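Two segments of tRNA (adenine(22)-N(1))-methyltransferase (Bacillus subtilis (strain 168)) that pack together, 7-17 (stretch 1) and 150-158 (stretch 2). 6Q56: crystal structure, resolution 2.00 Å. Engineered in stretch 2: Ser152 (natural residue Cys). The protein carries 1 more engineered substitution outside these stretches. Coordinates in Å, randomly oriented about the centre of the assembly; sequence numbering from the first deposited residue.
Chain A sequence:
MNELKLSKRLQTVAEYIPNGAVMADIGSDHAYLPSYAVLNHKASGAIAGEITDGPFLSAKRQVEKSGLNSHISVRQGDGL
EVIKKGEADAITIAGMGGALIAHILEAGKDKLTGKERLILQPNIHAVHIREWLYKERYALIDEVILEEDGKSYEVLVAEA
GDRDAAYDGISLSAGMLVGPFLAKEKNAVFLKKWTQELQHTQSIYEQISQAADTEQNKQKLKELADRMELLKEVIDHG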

# COMPACT_ATOMS: atom_id res chain seq x y z
N SER A 7 -12.72 -8.77 3.49
CA SER A 7 -12.75 -7.74 4.50
C SER A 7 -12.90 -6.41 3.80
O SER A 7 -12.63 -6.30 2.61
N LYS A 8 -13.34 -5.40 4.53
CA LYS A 8 -13.50 -4.08 3.97
C LYS A 8 -12.20 -3.68 3.30
O LYS A 8 -12.18 -3.14 2.21
N ARG A 9 -11.12 -3.98 4.00
CA ARG A 9 -9.78 -3.66 3.53
C ARG A 9 -9.48 -4.22 2.14
O ARG A 9 -9.10 -3.48 1.25
N LEU A 10 -9.62 -5.53 1.97
CA LEU A 10 -9.34 -6.15 0.68
C LEU A 10 -10.44 -5.88 -0.32
O LEU A 10 -10.21 -5.88 -1.52
N GLN A 11 -11.65 -5.63 0.17
CA GLN A 11 -12.77 -5.32 -0.69
C GLN A 11 -12.39 -4.05 -1.42
O GLN A 11 -12.55 -3.93 -2.63
N THR A 12 -11.89 -3.10 -0.65
CA THR A 12 -11.46 -1.81 -1.17
C THR A 12 -10.40 -2.01 -2.23
O THR A 12 -10.45 -1.39 -3.28
N VAL A 13 -9.44 -2.88 -1.96
CA VAL A 13 -8.37 -3.16 -2.91
C VAL A 13 -8.93 -3.71 -4.21
O VAL A 13 -8.57 -3.26 -5.28
N ALA A 14 -9.80 -4.69 -4.09
CA ALA A 14 -10.40 -5.34 -5.25
C ALA A 14 -11.11 -4.36 -6.20
O ALA A 14 -11.07 -4.54 -7.40
N GLU A 15 -11.75 -3.34 -5.65
CA GLU A 15 -12.48 -2.38 -6.46
C GLU A 15 -11.62 -1.61 -7.46
O GLU A 15 -12.15 -1.04 -8.40
N TYR A 16 -10.31 -1.58 -7.25
CA TYR A 16 -9.43 -0.86 -8.16
C TYR A 16 -8.83 -1.75 -9.22
O TYR A 16 -8.02 -1.30 -10.02
N ILE A 17 -9.23 -3.01 -9.24
CA ILE A 17 -8.73 -3.92 -10.24
C ILE A 17 -9.39 -3.57 -11.55
O ILE A 17 -10.61 -3.56 -11.65
N GLY A 150 -11.49 -1.20 14.41
CA GLY A 150 -10.67 -0.28 15.17
C GLY A 150 -9.26 -0.09 14.67
O GLY A 150 -8.37 0.30 15.43
N LYS A 151 -9.04 -0.36 13.40
CA LYS A 151 -7.74 -0.21 12.81
C LYS A 151 -7.87 0.53 11.50
O LYS A 151 -8.74 0.24 10.70
N SER A 152 -7.00 1.51 11.29
CA SER A 152 -7.03 2.30 10.07
C SER A 152 -6.13 1.65 9.03
O SER A 152 -5.09 1.11 9.35
N TYR A 153 -6.56 1.71 7.78
CA TYR A 153 -5.79 1.12 6.71
C TYR A 153 -5.87 2.01 5.50
O TYR A 153 -6.91 2.58 5.20
N GLU A 154 -4.75 2.14 4.81
CA GLU A 154 -4.67 2.95 3.62
C GLU A 154 -4.52 2.08 2.39
O GLU A 154 -3.99 0.99 2.46
N VAL A 155 -5.00 2.59 1.27
CA VAL A 155 -4.91 1.90 0.00
C VAL A 155 -4.48 2.90 -1.05
O VAL A 155 -5.14 3.90 -1.28
N LEU A 156 -3.35 2.63 -1.68
CA LEU A 156 -2.81 3.51 -2.70
C LEU A 156 -2.94 2.88 -4.07
O LEU A 156 -2.65 1.71 -4.26
N VAL A 157 -3.36 3.68 -5.03
CA VAL A 157 -3.53 3.22 -6.38
C VAL A 157 -2.68 4.06 -7.30
O VAL A 157 -2.76 5.28 -7.28
N ALA A 158 -1.85 3.40 -8.08
CA ALA A 158 -0.97 4.10 -8.98
C ALA A 158 -0.86 3.44 -10.34
O ALA A 158 -1.03 2.24 -10.48

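The helix of stretch 1 runs nearly parallel to the strand of stretch 2, their axes 11° apart and 9.2 Å from each other at closest approach. Alternation along the strand turns Lys151, Tyr153, Val155 and Val157 toward the helix, while Glu154 and Leu156 point away. Contact across this interface is largely apolar, with no clear hydrogen bond between the stretches.

Ser7 does not reach the strand. Its work is local: in the p rotamer (chi1 59°) its OG accepts from Leu10 N at 3.3 Å, capping the first turn, where backbone NH groups lack helical partners. Lys8 starts sideways (chi1 m), but its long chain leads away to an exposed position, which suits a charged ammonium group. Its CB still lies 3.7 Å from Tyr153 OH.

Arg9, sideways with chi1 and chi2 both t, lays its aliphatic portion along the Tyr153 ring. Its CA sits over one face, 3.9 Å from the ring centroid, a CH-pi contact, and its CG is 3.6 Å from Tyr153 CD1. Tyr153, p at chi1 with chi2 86°, suits this place because its broad ring spans much of the gap between helix and strand. Farther out, Arg9 CD approaches Lys151 NZ at 3.8 Å, and Arg9 NE lies 4.2 Å from Lys151 NZ; these like charges offer no attraction, though Arg9 NH1 is hydrogen-bonded elsewhere in the structure.

Leu10 (m, t) points away from the strand and is buried on another side of the helix. Gln11 (t, p) also leads away, donating from NE2 to Glu15 OE2 at 2.6 Å, one turn later.

Thr12 points toward the strand with chi1 m, and its two kinds of branch suit a mixed setting. OG1 donates to Lys8 O at 3.0 Å, satisfying the hydroxyl within the helix, and also lies near the plane of the Tyr153 ring at its edge, 3.5 Å from Tyr153 OH. The methyl CG2 packs 3.8 Å from Val155 CG2. Val13, sideways and t, brings its CG2 to 4.1 Å from the same Val155 CG2. Val155 is also t, and these compact branched side chains fill the space where the backbones come close.

Tyr16, within the turn from Ala14 to Ile17, points toward the strand (chi1 m, chi2 -84°). Val157, in the t rotamer, places CG2 over one ring face, 3.5 Å from the Tyr16 centroid and 3.4 Å from Tyr16 CD1. Tyr16 OH is hydrogen-bonded elsewhere in the structure.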

# COMPACT_ATOMS: atom_id res chain seq x y z
CB SER A 7 -11.46 -7.75 5.31
OG SER A 7 -10.34 -7.53 4.47
CB LYS A 8 -13.83 -3.07 5.08
CG LYS A 8 -15.29 -3.00 5.45
CD LYS A 8 -15.54 -2.00 6.57
CE LYS A 8 -17.02 -1.82 6.87
NZ LYS A 8 -17.64 -0.73 6.06
CB ARG A 9 -8.75 -4.16 4.53
CG ARG A 9 -7.34 -3.71 4.28
CD ARG A 9 -6.49 -4.02 5.49
NE ARG A 9 -6.78 -5.35 6.00
CZ ARG A 9 -6.22 -6.46 5.54
NH1 ARG A 9 -5.34 -6.40 4.57
NH2 ARG A 9 -6.55 -7.62 6.06
CB LEU A 10 -9.11 -7.65 0.85
CG LEU A 10 -7.87 -8.01 1.68
CD1 LEU A 10 -7.52 -9.47 1.52
CD2 LEU A 10 -6.70 -7.13 1.29
CB GLN A 11 -14.04 -5.10 0.12
CG GLN A 11 -15.27 -4.94 -0.74
CD GLN A 11 -15.45 -6.10 -1.69
OE1 GLN A 11 -15.40 -7.25 -1.28
NE2 GLN A 11 -15.65 -5.80 -2.96
CB THR A 12 -10.91 -0.91 -0.04
OG1 THR A 12 -11.98 -0.51 0.82
CG2 THR A 12 -10.24 0.32 -0.60
CB VAL A 13 -7.35 -4.15 -2.32
CG1 VAL A 13 -6.35 -4.60 -3.37
CG2 VAL A 13 -6.62 -3.52 -1.14
CB ALA A 14 -11.37 -6.42 -4.81
CB GLU A 15 -13.23 -1.38 -5.58
CG GLU A 15 -14.24 -2.00 -4.64
CD GLU A 15 -15.25 -2.89 -5.33
OE1 GLU A 15 -15.61 -2.60 -6.49
OE2 GLU A 15 -15.69 -3.87 -4.72
CB TYR A 16 -8.32 -0.15 -7.39
CG TYR A 16 -8.82 1.01 -6.59
CD1 TYR A 16 -8.98 2.26 -7.17
CD2 TYR A 16 -9.16 0.86 -5.26
CE1 TYR A 16 -9.46 3.32 -6.44
CE2 TYR A 16 -9.64 1.92 -4.53
CZ TYR A 16 -9.78 3.15 -5.12
OH TYR A 16 -10.25 4.19 -4.38
CB ILE A 17 -9.05 -5.38 -9.89
CG1 ILE A 17 -8.32 -5.78 -8.62
CG2 ILE A 17 -8.65 -6.29 -11.03
CD1 ILE A 17 -8.75 -7.12 -8.08
CB LYS A 151 -7.11 -1.58 12.56
CG LYS A 151 -5.78 -1.52 11.84
CD LYS A 151 -5.45 -2.81 11.11
CE LYS A 151 -6.50 -3.18 10.07
NZ LYS A 151 -6.53 -2.27 8.91
CB SER A 152 -6.60 3.73 10.34
OG SER A 152 -5.22 3.81 10.58
CB TYR A 153 -6.31 -0.28 6.39
CG TYR A 153 -7.70 -0.30 5.82
CD1 TYR A 153 -7.92 -0.13 4.46
CD2 TYR A 153 -8.81 -0.48 6.63
CE1 TYR A 153 -9.19 -0.15 3.94
CE2 TYR A 153 -10.08 -0.50 6.12
CZ TYR A 153 -10.27 -0.33 4.77
OH TYR A 153 -11.53 -0.34 4.25
CB GLU A 154 -3.47 3.88 3.71
CG GLU A 154 -3.62 5.00 4.71
CD GLU A 154 -2.29 5.49 5.21
OE1 GLU A 154 -1.39 4.66 5.39
OE2 GLU A 154 -2.15 6.70 5.43
CB VAL A 155 -6.24 1.25 -0.40
CG1 VAL A 155 -6.14 0.64 -1.78
CG2 VAL A 155 -6.64 0.19 0.61
CB LEU A 156 -1.34 3.82 -2.40
CG LEU A 156 -1.07 4.78 -1.25
CD1 LEU A 156 -1.66 4.27 0.05
CD2 LEU A 156 0.42 5.01 -1.11
CB VAL A 157 -4.99 3.33 -6.84
CG1 VAL A 157 -5.12 2.87 -8.27
CG2 VAL A 157 -5.88 2.53 -5.91
CB ALA A 158 0.41 4.23 -8.36